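Local structure of putative oxidoreductase YfjR (Streptomyces aurantiacus, 4OQZ) at residues M17-L22 against D39-R44; V28-R33 against R44-A49. The protein is an imine reductase that probably uses NADPH, bound by a Rossmann-type domain, to reduce imines to amines. One frame throughout, in Å; residues are numbered along the deposited sequence.

Interaction 1. Residues M17-L22 against D39-R44; sequences MAAAYL and DALVAR
The guanidinium of Arg-44 reaches over to helix 12-23, lies against Ala-19 and Leu-22, and through NH2 makes a salt bridge with OD1 of Asp-23, just beyond Leu-22. Leu-22 CB sits over one face of the flat group, 4.0 Å from Arg-44 NH2. The methyl of Ala-19 comes in obliquely, its CB 3.5 Å from Arg-44 NH1. What takes the head there is a bend in the arginine chain at CG-CD (chi3 65°). Its CB stays near Leu-22 CD1, while the far end swings across the flank of the facing helix, where NH2 meets the aspartate. Arg-44 is exposed, so this charged end of the contact lies toward solvent.

Deeper in, apolar side chains carry the contact. Leu-41 drives the end of its side chain into the surface made by Ala-18, Ala-19 and Leu-22, with both methyls against the same alanine: CD1 and CD2 are each 3.8 Å from Ala-18 CB. CD2 also touches the backbone of the next residue, 3.8 Å from Ala-19 N, and meets Leu-22 CD1 at 4.0 Å, where the two leucine side chains cross obliquely. In this way Leu-41 bridges two helical segments that run almost parallel, 9° apart, with axes 10.7 Å from each other at closest approach.

Both helices cover the same face of the sheet. Ala-18 and Leu-41 pack down on Leu-30 of strand 27-31, while Leu-22 rests on Val-28, and Leu-22 and Leu-41 both touch Ala-46 in the loop leading to strand 47-48.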
loop_
_atom_site.group_PDB
_atom_site.type_symbol
_atom_site.label_atom_id
_atom_site.label_comp_id
_atom_site.label_asym_id
_atom_site.label_seq_id
_atom_site.Cartn_x
_atom_site.Cartn_y
_atom_site.Cartn_z
ATOM N N MET A 17 -9.862 -22.459 14.366
ATOM C CA MET A 17 -9.051 -23.630 13.970
ATOM C C MET A 17 -9.711 -24.927 14.481
ATOM O O MET A 17 -9.998 -25.824 13.683
ATOM C CB MET A 17 -7.584 -23.510 14.479
ATOM C CG MET A 17 -6.817 -22.402 13.790
ATOM S SD MET A 17 -5.209 -22.016 14.531
ATOM C CE MET A 17 -4.882 -20.411 13.702
ATOM N N ALA A 18 -10.014 -24.996 15.782
ATOM C CA ALA A 18 -10.733 -26.134 16.376
ATOM C C ALA A 18 -12.074 -26.470 15.675
ATOM O O ALA A 18 -12.338 -27.640 15.412
ATOM C CB ALA A 18 -10.942 -25.907 17.854
ATOM N N ALA A 19 -12.886 -25.457 15.339
ATOM C CA ALA A 19 -14.176 -25.620 14.650
ATOM C C ALA A 19 -13.975 -26.186 13.221
ATOM O O ALA A 19 -14.761 -27.033 12.793
ATOM C CB ALA A 19 -14.916 -24.283 14.590
ATOM N N ALA A 20 -12.912 -25.738 12.506
ATOM C CA ALA A 20 -12.536 -26.256 11.186
ATOM C C ALA A 20 -12.128 -27.739 11.335
ATOM O O ALA A 20 -12.588 -28.575 10.549
ATOM C CB ALA A 20 -11.382 -25.453 10.625
ATOM N N TYR A 21 -11.350 -28.078 12.401
ATOM C CA TYR A 21 -11.006 -29.477 12.666
ATOM C C TYR A 21 -12.235 -30.332 12.986
ATOM O O TYR A 21 -12.372 -31.418 12.428
ATOM C CB TYR A 21 -9.898 -29.615 13.731
ATOM C CG TYR A 21 -8.515 -29.334 13.197
ATOM C CD1 TYR A 21 -7.891 -30.213 12.314
ATOM C CD2 TYR A 21 -7.813 -28.197 13.587
ATOM C CE1 TYR A 21 -6.614 -29.950 11.804
ATOM C CE2 TYR A 21 -6.535 -27.929 13.093
ATOM C CZ TYR A 21 -5.945 -28.801 12.189
ATOM O OH TYR A 21 -4.683 -28.532 11.706
ATOM N N LEU A 22 -13.163 -29.828 13.828
ATOM C CA LEU A 22 -14.399 -30.541 14.144
ATOM C C LEU A 22 -15.278 -30.725 12.886
ATOM O O LEU A 22 -15.830 -31.808 12.686
ATOM C CB LEU A 22 -15.197 -29.820 15.248
ATOM C CG LEU A 22 -14.606 -29.787 16.659
ATOM C CD1 LEU A 22 -15.353 -28.782 17.520
ATOM C CD2 LEU A 22 -14.616 -31.162 17.304
ATOM N N ASP A 39 -16.341 -23.485 25.844
ATOM C CA ASP A 39 -17.754 -23.848 26.017
ATOM C C ASP A 39 -18.426 -24.344 24.739
ATOM O O ASP A 39 -18.764 -25.520 24.648
ATOM C CB ASP A 39 -18.556 -22.680 26.637
ATOM C CG ASP A 39 -18.360 -22.438 28.124
ATOM O OD1 ASP A 39 -17.494 -23.108 28.731
ATOM O OD2 ASP A 39 -19.090 -21.584 28.687
ATOM N N ALA A 40 -18.582 -23.466 23.751
ATOM C CA ALA A 40 -19.215 -23.780 22.467
ATOM C C ALA A 40 -18.555 -24.991 21.788
ATOM O O ALA A 40 -19.261 -25.911 21.368
ATOM C CB ALA A 40 -19.189 -22.566 21.557
ATOM N N LEU A 41 -17.211 -25.029 21.767
ATOM C CA LEU A 41 -16.451 -26.134 21.196
ATOM C C LEU A 41 -16.760 -27.468 21.891
ATOM O O LEU A 41 -17.039 -28.433 21.186
ATOM C CB LEU A 41 -14.935 -25.825 21.174
ATOM C CG LEU A 41 -14.470 -24.685 20.213
ATOM C CD1 LEU A 41 -13.067 -24.216 20.542
ATOM C CD2 LEU A 41 -14.592 -25.084 18.758
ATOM N N VAL A 42 -16.779 -27.508 23.261
ATOM C CA VAL A 42 -17.102 -28.707 24.054
ATOM C C VAL A 42 -18.521 -29.195 23.731
ATOM O O VAL A 42 -18.736 -30.400 23.567
ATOM C CB VAL A 42 -16.880 -28.533 25.595
ATOM C CG1 VAL A 42 -17.353 -29.759 26.372
ATOM C CG2 VAL A 42 -15.418 -28.257 25.917
ATOM N N ALA A 43 -19.471 -28.252 23.619
ATOM C CA ALA A 43 -20.873 -28.551 23.313
ATOM C C ALA A 43 -21.004 -29.235 21.952
ATOM O O ALA A 43 -21.919 -30.021 21.771
ATOM C CB ALA A 43 -21.706 -27.280 23.347
ATOM N N ARG A 44 -20.056 -28.975 21.028
ATOM C CA ARG A 44 -19.970 -29.551 19.678
ATOM C C ARG A 44 -19.265 -30.914 19.633
ATOM O O ARG A 44 -19.378 -31.630 18.639
ATOM C CB ARG A 44 -19.265 -28.590 18.737
ATOM C CG ARG A 44 -20.156 -27.454 18.260
ATOM C CD ARG A 44 -19.435 -26.655 17.208
ATOM N NE ARG A 44 -19.179 -27.449 16.008
ATOM C CZ ARG A 44 -18.519 -26.997 14.952
ATOM N NH1 ARG A 44 -18.034 -25.761 14.943
ATOM N NH2 ARG A 44 -18.335 -27.776 13.896
#

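Interaction 2. Residues V28-R33 against R44-A49; sequences VTLWNR and RGAKLA
A beta-alpha-beta unit of the Rossmann fold is closed here: strand 27-31, helix 39-44 and the short strand 47-48, which comes back parallel to the first, pairing Thr-29 with Lys-47 and Leu-30 with Leu-48. Lys-47 uses both backbone polar atoms on strand 27-31. Its N bonds to Val-28 O at 2.8 Å, and its O accepts from Leu-30 N at 2.7 Å. Ala-49 N then bonds to Leu-30 O at 2.9 Å. Thr-29 CA adds a CH...O contact to Lys-47 O, 3.3 Å away.

On the face carrying Leu-30, its CD1 presses on Ala-46 CB at 3.6 Å; CG stands beside the backbone N (chi1 -48°), which leans the branch toward that methyl. On the other face Thr-29 OG1 lies next to the CD of Lys-47, whose extended chain then leads NZ away. At the far end the Trp-31 ring turns its edge to Ala-49, with CD1 3.7 Å from Ala-49 O.

Gly-45, with its positive phi, forms the Schellman motif that ends helix 39-44 and turns the chain into this pairing. Strand 47-48 is the outermost strand on its side of the sheet. Strand 27-31 is held from its other flank as well, since Thr-29 and Trp-31 bond through their backbones to Val-5, Val-7 and Gly-9, along and just after strand 4-8. Leu-48 touches Val-42 of helix 39-44, and Val-28 touches Tyr-21 of helix 12-23.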
loop_
_atom_site.group_PDB
_atom_site.type_symbol
_atom_site.label_atom_id
_atom_site.label_comp_id
_atom_site.label_asym_id
_atom_site.label_seq_id
_atom_site.Cartn_x
_atom_site.Cartn_y
_atom_site.Cartn_z
ATOM N N VAL A 28 -11.139 -33.773 18.422
ATOM C CA VAL A 28 -10.418 -32.586 18.930
ATOM C C VAL A 28 -10.253 -32.500 20.465
ATOM O O VAL A 28 -11.246 -32.543 21.192
ATOM C CB VAL A 28 -10.943 -31.263 18.300
ATOM C CG1 VAL A 28 -10.158 -30.054 18.800
ATOM C CG2 VAL A 28 -10.864 -31.321 16.778
ATOM N N THR A 29 -8.991 -32.316 20.923
ATOM C CA THR A 29 -8.613 -32.113 22.333
ATOM C C THR A 29 -8.150 -30.663 22.464
ATOM O O THR A 29 -7.426 -30.177 21.599
ATOM C CB THR A 29 -7.549 -33.133 22.797
ATOM O OG1 THR A 29 -8.022 -34.446 22.505
ATOM C CG2 THR A 29 -7.259 -33.041 24.296
ATOM N N LEU A 30 -8.618 -29.952 23.500
ATOM C CA LEU A 30 -8.295 -28.529 23.682
ATOM C C LEU A 30 -7.635 -28.211 25.025
ATOM O O LEU A 30 -7.629 -29.033 25.928
ATOM C CB LEU A 30 -9.587 -27.666 23.611
ATOM C CG LEU A 30 -10.593 -27.851 22.482
ATOM C CD1 LEU A 30 -11.913 -27.241 22.874
ATOM C CD2 LEU A 30 -10.109 -27.203 21.205
ATOM N N TRP A 31 -7.146 -26.962 25.138
ATOM C CA TRP A 31 -6.661 -26.277 26.325
ATOM C C TRP A 31 -6.648 -24.746 26.152
ATOM O O TRP A 31 -6.303 -24.244 25.080
ATOM C CB TRP A 31 -5.320 -26.800 26.857
ATOM C CG TRP A 31 -5.097 -26.345 28.271
ATOM C CD1 TRP A 31 -5.673 -26.862 29.395
ATOM C CD2 TRP A 31 -4.426 -25.144 28.680
ATOM N NE1 TRP A 31 -5.339 -26.101 30.494
ATOM C CE2 TRP A 31 -4.576 -25.038 30.083
ATOM C CE3 TRP A 31 -3.711 -24.142 27.995
ATOM C CZ2 TRP A 31 -4.000 -23.994 30.819
ATOM C CZ3 TRP A 31 -3.144 -23.108 28.726
ATOM C CH2 TRP A 31 -3.276 -23.050 30.123
ATOM N N ASN A 32 -7.050 -24.019 27.210
ATOM C CA ASN A 32 -7.014 -22.559 27.297
ATOM C C ASN A 32 -6.898 -22.151 28.764
ATOM O O ASN A 32 -7.421 -22.859 29.639
ATOM C CB ASN A 32 -8.243 -21.907 26.639
ATOM C CG ASN A 32 -8.071 -20.431 26.330
ATOM O OD1 ASN A 32 -7.208 -20.027 25.549
ATOM N ND2 ASN A 32 -8.918 -19.591 26.905
ATOM N N ARG A 33 -6.216 -21.013 29.038
ATOM C CA ARG A 33 -6.057 -20.471 30.396
ATOM C C ARG A 33 -7.431 -20.105 30.981
ATOM O O ARG A 33 -7.650 -20.266 32.177
ATOM C CB ARG A 33 -5.134 -19.245 30.395
ATOM C CG ARG A 33 -4.507 -18.983 31.766
ATOM C CD ARG A 33 -4.707 -17.558 32.249
ATOM N NE ARG A 33 -3.929 -16.592 31.468
ATOM C CZ ARG A 33 -3.774 -15.311 31.791
ATOM N NH1 ARG A 33 -4.337 -14.824 32.893
ATOM N NH2 ARG A 33 -3.054 -14.508 31.020
ATOM N N ARG A 44 -20.056 -28.975 21.028
ATOM C CA ARG A 44 -19.970 -29.551 19.678
ATOM C C ARG A 44 -19.265 -30.914 19.633
ATOM O O ARG A 44 -19.378 -31.630 18.639
ATOM C CB ARG A 44 -19.265 -28.590 18.737
ATOM C CG ARG A 44 -20.156 -27.454 18.260
ATOM C CD ARG A 44 -19.435 -26.655 17.208
ATOM N NE ARG A 44 -19.179 -27.449 16.008
ATOM C CZ ARG A 44 -18.519 -26.997 14.952
ATOM N NH1 ARG A 44 -18.034 -25.761 14.943
ATOM N NH2 ARG A 44 -18.335 -27.776 13.896
ATOM N N GLY A 45 -18.549 -31.255 20.694
ATOM C CA GLY A 45 -17.904 -32.554 20.800
ATOM C C GLY A 45 -16.411 -32.512 21.044
ATOM O O GLY A 45 -15.780 -33.568 21.112
ATOM N N ALA A 46 -15.829 -31.299 21.163
ATOM C CA ALA A 46 -14.407 -31.157 21.467
ATOM C C ALA A 46 -14.171 -31.520 22.948
ATOM O O ALA A 46 -15.085 -31.398 23.780
ATOM C CB ALA A 46 -13.933 -29.744 21.158
ATOM N N LYS A 47 -13.000 -32.070 23.257
ATOM C CA LYS A 47 -12.688 -32.506 24.625
ATOM C C LYS A 47 -11.777 -31.470 25.274
ATOM O O LYS A 47 -10.734 -31.120 24.703
ATOM C CB LYS A 47 -12.013 -33.899 24.637
ATOM C CG LYS A 47 -12.615 -34.916 23.667
ATOM C CD LYS A 47 -11.670 -36.081 23.421
ATOM C CE LYS A 47 -12.228 -37.082 22.437
ATOM N NZ LYS A 47 -11.427 -38.337 22.417
ATOM N N LEU A 48 -12.190 -30.948 26.435
ATOM C CA LEU A 48 -11.431 -29.948 27.184
ATOM C C LEU A 48 -10.447 -30.676 28.084
ATOM O O LEU A 48 -10.872 -31.536 28.850
ATOM C CB LEU A 48 -12.400 -29.130 28.055
ATOM C CG LEU A 48 -11.975 -27.723 28.483
ATOM C CD1 LEU A 48 -13.199 -26.852 28.707
ATOM C CD2 LEU A 48 -11.203 -27.747 29.790
ATOM N N ALA A 49 -9.147 -30.352 28.021
ATOM C CA ALA A 49 -8.187 -31.002 28.932
ATOM C C ALA A 49 -8.156 -30.234 30.256
ATOM O O ALA A 49 -8.522 -29.056 30.287
ATOM C CB ALA A 49 -6.799 -31.039 28.311
#

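In the fold
The two contacts, whose centres are 8 Å apart, build one corner of the Rossmann-type domain at two levels. Interaction 2 is the sheet level, held mainly by backbone hydrogen bonds; interaction 1 is the helix layer above it, held by side chains. Arg-44 belongs to both sets of segments, and at the helix end Leu-41 O probably accepts a bond from Ala-46 N, 3.1 Å away, which ties the levels together. Each is partly buried: Ala-18 and Leu-41 in one, Val-28, Leu-30, Ala-46 and Ala-49 in the other, are inside, whereas Arg-44 and Lys-47 lie at the surface. Their segments alternate along the chain.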